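Local coordinates for protein putative sulfurtransferase DsrE (Allochromatium vinosum, PDB 2HY5) that is of unknown function but may take part in oxidising intracellular sulfur, as a putative sulfurtransferase and sulfur carrier of the DsrE/TusD family, at residues A[32-40]-A[114-122]. Residues are numbered along the deposited sequence; the frame is centred on the assembly and turned at random.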
loop_
_atom_site.group_PDB
_atom_site.type_symbol
_atom_site.label_atom_id
_atom_site.label_comp_id
_atom_site.label_asym_id
_atom_site.label_seq_id
_atom_site.Cartn_x
_atom_site.Cartn_y
_atom_site.Cartn_z
ATOM N N HIS A 32 -25.201 -18.389 1.029
ATOM C CA HIS A 32 -24.613 -18.010 2.306
ATOM C C HIS A 32 -25.076 -16.613 2.662
ATOM O O HIS A 32 -25.389 -15.805 1.786
ATOM C CB HIS A 32 -23.084 -18.029 2.243
ATOM C CG HIS A 32 -22.502 -19.400 2.111
ATOM N ND1 HIS A 32 -22.774 -20.412 3.005
ATOM C CD2 HIS A 32 -21.644 -19.921 1.201
ATOM C CE1 HIS A 32 -22.110 -21.499 2.652
ATOM N NE2 HIS A 32 -21.416 -21.225 1.560
ATOM N N GLU A 33 -25.118 -16.328 3.953
ATOM C CA GLU A 33 -25.535 -15.017 4.410
ATOM C C GLU A 33 -24.332 -14.116 4.662
ATOM O O GLU A 33 -23.322 -14.554 5.206
ATOM C CB GLU A 33 -26.332 -15.156 5.705
ATOM C CG GLU A 33 -26.821 -13.841 6.285
ATOM C CD GLU A 33 -27.491 -14.024 7.634
ATOM O OE1 GLU A 33 -28.422 -14.852 7.729
ATOM O OE2 GLU A 33 -27.085 -13.338 8.601
ATOM N N ILE A 34 -24.432 -12.865 4.240
ATOM C CA ILE A 34 -23.375 -11.903 4.504
ATOM C C ILE A 34 -24.032 -11.005 5.545
ATOM O O ILE A 34 -24.892 -10.184 5.226
ATOM C CB ILE A 34 -22.988 -11.097 3.246
ATOM C CG1 ILE A 34 -22.265 -12.020 2.258
ATOM C CG2 ILE A 34 -22.082 -9.922 3.628
ATOM C CD1 ILE A 34 -21.791 -11.336 0.995
ATOM N N PHE A 35 -23.648 -11.212 6.797
ATOM C CA PHE A 35 -24.203 -10.478 7.922
ATOM C C PHE A 35 -23.924 -8.982 7.849
ATOM O O PHE A 35 -24.758 -8.170 8.247
ATOM C CB PHE A 35 -23.646 -11.047 9.226
ATOM C CG PHE A 35 -24.224 -10.419 10.458
ATOM C CD1 PHE A 35 -25.479 -10.799 10.923
ATOM C CD2 PHE A 35 -23.517 -9.445 11.149
ATOM C CE1 PHE A 35 -26.021 -10.216 12.064
ATOM C CE2 PHE A 35 -24.049 -8.853 12.290
ATOM C CZ PHE A 35 -25.303 -9.239 12.750
ATOM N N ARG A 36 -22.749 -8.622 7.340
ATOM C CA ARG A 36 -22.378 -7.218 7.238
ATOM C C ARG A 36 -21.096 -7.052 6.431
ATOM O O ARG A 36 -20.213 -7.906 6.477
ATOM C CB ARG A 36 -22.185 -6.640 8.646
ATOM C CG ARG A 36 -21.757 -5.168 8.722
ATOM C CD ARG A 36 -21.905 -4.666 10.162
ATOM N NE ARG A 36 -23.307 -4.729 10.567
ATOM C CZ ARG A 36 -23.742 -5.084 11.772
ATOM N NH1 ARG A 36 -22.891 -5.414 12.732
ATOM N NH2 ARG A 36 -25.048 -5.134 12.003
ATOM N N VAL A 37 -21.029 -5.964 5.672
ATOM C CA VAL A 37 -19.851 -5.622 4.888
ATOM C C VAL A 37 -19.371 -4.361 5.589
ATOM O O VAL A 37 -20.069 -3.345 5.601
ATOM C CB VAL A 37 -20.204 -5.291 3.423
ATOM C CG1 VAL A 37 -18.932 -4.986 2.641
ATOM C CG2 VAL A 37 -20.943 -6.454 2.787
ATOM N N PHE A 38 -18.192 -4.434 6.190
ATOM C CA PHE A 38 -17.661 -3.306 6.933
ATOM C C PHE A 38 -16.445 -2.678 6.264
ATOM O O PHE A 38 -15.471 -3.363 5.962
ATOM C CB PHE A 38 -17.305 -3.761 8.351
ATOM C CG PHE A 38 -17.040 -2.633 9.298
ATOM C CD1 PHE A 38 -15.796 -2.013 9.337
ATOM C CD2 PHE A 38 -18.049 -2.165 10.133
ATOM C CE1 PHE A 38 -15.560 -0.941 10.194
ATOM C CE2 PHE A 38 -17.828 -1.095 10.996
ATOM C CZ PHE A 38 -16.581 -0.479 11.027
ATOM N N PHE A 39 -16.520 -1.372 6.023
ATOM C CA PHE A 39 -15.420 -0.654 5.393
ATOM C C PHE A 39 -14.629 0.112 6.442
ATOM O O PHE A 39 -15.184 0.926 7.183
ATOM C CB PHE A 39 -15.951 0.296 4.315
ATOM C CG PHE A 39 -16.695 -0.401 3.211
ATOM C CD1 PHE A 39 -18.054 -0.667 3.327
ATOM C CD2 PHE A 39 -16.028 -0.825 2.072
ATOM C CE1 PHE A 39 -18.741 -1.342 2.315
ATOM C CE2 PHE A 39 -16.704 -1.498 1.057
ATOM C CZ PHE A 39 -18.061 -1.759 1.182
ATOM N N TYR A 40 -13.328 -0.163 6.501
ATOM C CA TYR A 40 -12.439 0.468 7.472
ATOM C C TYR A 40 -11.206 1.034 6.762
ATOM O O TYR A 40 -10.959 0.711 5.603
ATOM C CB TYR A 40 -12.020 -0.560 8.529
ATOM C CG TYR A 40 -11.436 0.044 9.782
ATOM C CD1 TYR A 40 -12.008 1.179 10.362
ATOM C CD2 TYR A 40 -10.327 -0.527 10.406
ATOM C CE1 TYR A 40 -11.490 1.730 11.529
ATOM C CE2 TYR A 40 -9.804 0.016 11.579
ATOM C CZ TYR A 40 -10.389 1.144 12.133
ATOM O OH TYR A 40 -9.886 1.693 13.292
ATOM N N GLN A 114 -19.669 -2.116 15.261
ATOM C CA GLN A 114 -20.473 -2.892 14.322
ATOM C C GLN A 114 -19.610 -3.955 13.645
ATOM O O GLN A 114 -20.114 -4.981 13.188
ATOM C CB GLN A 114 -21.099 -1.980 13.258
ATOM C CG GLN A 114 -22.071 -0.940 13.807
ATOM C CD GLN A 114 -23.259 -1.570 14.513
ATOM O OE1 GLN A 114 -24.115 -2.197 13.882
ATOM N NE2 GLN A 114 -23.313 -1.412 15.830
ATOM N N LEU A 115 -18.306 -3.706 13.579
ATOM C CA LEU A 115 -17.384 -4.663 12.974
ATOM C C LEU A 115 -17.182 -5.826 13.942
ATOM O O LEU A 115 -17.318 -6.993 13.575
ATOM C CB LEU A 115 -16.030 -4.007 12.684
ATOM C CG LEU A 115 -14.913 -4.974 12.265
ATOM C CD1 LEU A 115 -15.281 -5.652 10.957
ATOM C CD2 LEU A 115 -13.599 -4.215 12.129
ATOM N N VAL A 116 -16.852 -5.498 15.186
ATOM C CA VAL A 116 -16.639 -6.522 16.199
ATOM C C VAL A 116 -17.924 -7.322 16.375
ATOM O O VAL A 116 -17.898 -8.547 16.491
ATOM C CB VAL A 116 -16.236 -5.887 17.544
ATOM C CG1 VAL A 116 -16.057 -6.968 18.599
ATOM C CG2 VAL A 116 -14.944 -5.092 17.367
ATOM N N GLU A 117 -19.048 -6.619 16.374
ATOM C CA GLU A 117 -20.348 -7.249 16.523
ATOM C C GLU A 117 -20.560 -8.301 15.432
ATOM O O GLU A 117 -21.037 -9.405 15.708
ATOM C CB GLU A 117 -21.443 -6.183 16.447
ATOM C CG GLU A 117 -22.564 -6.390 17.440
ATOM C CD GLU A 117 -23.418 -7.588 17.110
ATOM O OE1 GLU A 117 -23.775 -8.338 18.043
ATOM O OE2 GLU A 117 -23.740 -7.774 15.919
ATOM N N ALA A 118 -20.193 -7.960 14.199
ATOM C CA ALA A 118 -20.350 -8.875 13.070
ATOM C C ALA A 118 -19.428 -10.081 13.201
ATOM O O ALA A 118 -19.804 -11.199 12.840
ATOM C CB ALA A 118 -20.075 -8.146 11.748
ATOM N N ALA A 119 -18.218 -9.850 13.708
ATOM C CA ALA A 119 -17.250 -10.925 13.900
ATOM C C ALA A 119 -17.793 -11.925 14.910
ATOM O O ALA A 119 -17.516 -13.124 14.825
ATOM C CB ALA A 119 -15.916 -10.356 14.387
ATOM N N ILE A 120 -18.571 -11.433 15.865
ATOM C CA ILE A 120 -19.160 -12.293 16.884
ATOM C C ILE A 120 -20.334 -13.096 16.322
ATOM O O ILE A 120 -20.463 -14.291 16.590
ATOM C CB ILE A 120 -19.664 -11.465 18.090
ATOM C CG1 ILE A 120 -18.477 -10.795 18.791
ATOM C CG2 ILE A 120 -20.432 -12.357 19.052
ATOM C CD1 ILE A 120 -18.863 -9.927 19.974
ATOM N N GLN A 121 -21.177 -12.436 15.535
ATOM C CA GLN A 121 -22.356 -13.080 14.964
ATOM C C GLN A 121 -22.083 -13.992 13.775
ATOM O O GLN A 121 -22.755 -15.008 13.609
ATOM C CB GLN A 121 -23.381 -12.021 14.549
ATOM C CG GLN A 121 -23.882 -11.149 15.692
ATOM C CD GLN A 121 -24.535 -11.957 16.797
ATOM O OE1 GLN A 121 -25.340 -12.851 16.533
ATOM N NE2 GLN A 121 -24.203 -11.634 18.045
ATOM N N ALA A 122 -21.104 -13.636 12.951
ATOM C CA ALA A 122 -20.781 -14.429 11.767
ATOM C C ALA A 122 -19.944 -15.667 12.064
ATOM O O ALA A 122 -19.270 -15.753 13.090
ATOM C CB ALA A 122 -20.069 -13.561 10.739
HETATM O O HOH W 1 -25.282 -5.648 14.697
#
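Arg-36 and Phe-38 on strand 33-39 face Ala-118 and Leu-115 on the final helix, whose axis passes 8.4 Å from the strand axis at 158°, nearly antiparallel. This is helix-on-sheet packing in a parallel alpha/beta fold: the helix covers one face of a sheet in which 33-39 is the middle of the chain's five strands, and then leads into 124-128, an outermost strand within this chain. Helix-like backbone angles at Phe-35 break the strand's alternation, and the consecutive side chains of Phe-35 and Arg-36 both start toward the helix.

Leu-115 CB sits 3.6 Å from the centroid of the Phe-38 ring, squarely over its centre, a CH-pi contact; Phe-38 also touches Cys-78, by similarity the persulfide-forming cysteine. The Phe-35 ring receives Gln-121 CB over one face, 3.9 Å from its centroid, while its CD2 edge meets Ala-118 CB at 3.7 Å.

The Arg-36 chain runs out extended and then turns at chi3 (-63°), which lays its guanidinium between Phe-35 CE2 on one face and Gln-114 OE1 on the other. NE forms a salt bridge with Asp-74. NH1 donates to Gln-114 O (2.8 Å, N-H...O angle 148°), in the carbonyl plane on a lone pair; the same oxygen accepts the helical bond from Ala-118 N at 3.1 Å. A leucine here would probably leave Asp-74 without its countercharge and Gln-114 O with one donor fewer. Glu-117 stays beyond salt-bridge range and is reached through a water, which accepts from Arg-36 NH2 at 2.8 Å and donates to Glu-117 OE2 at 2.9 Å.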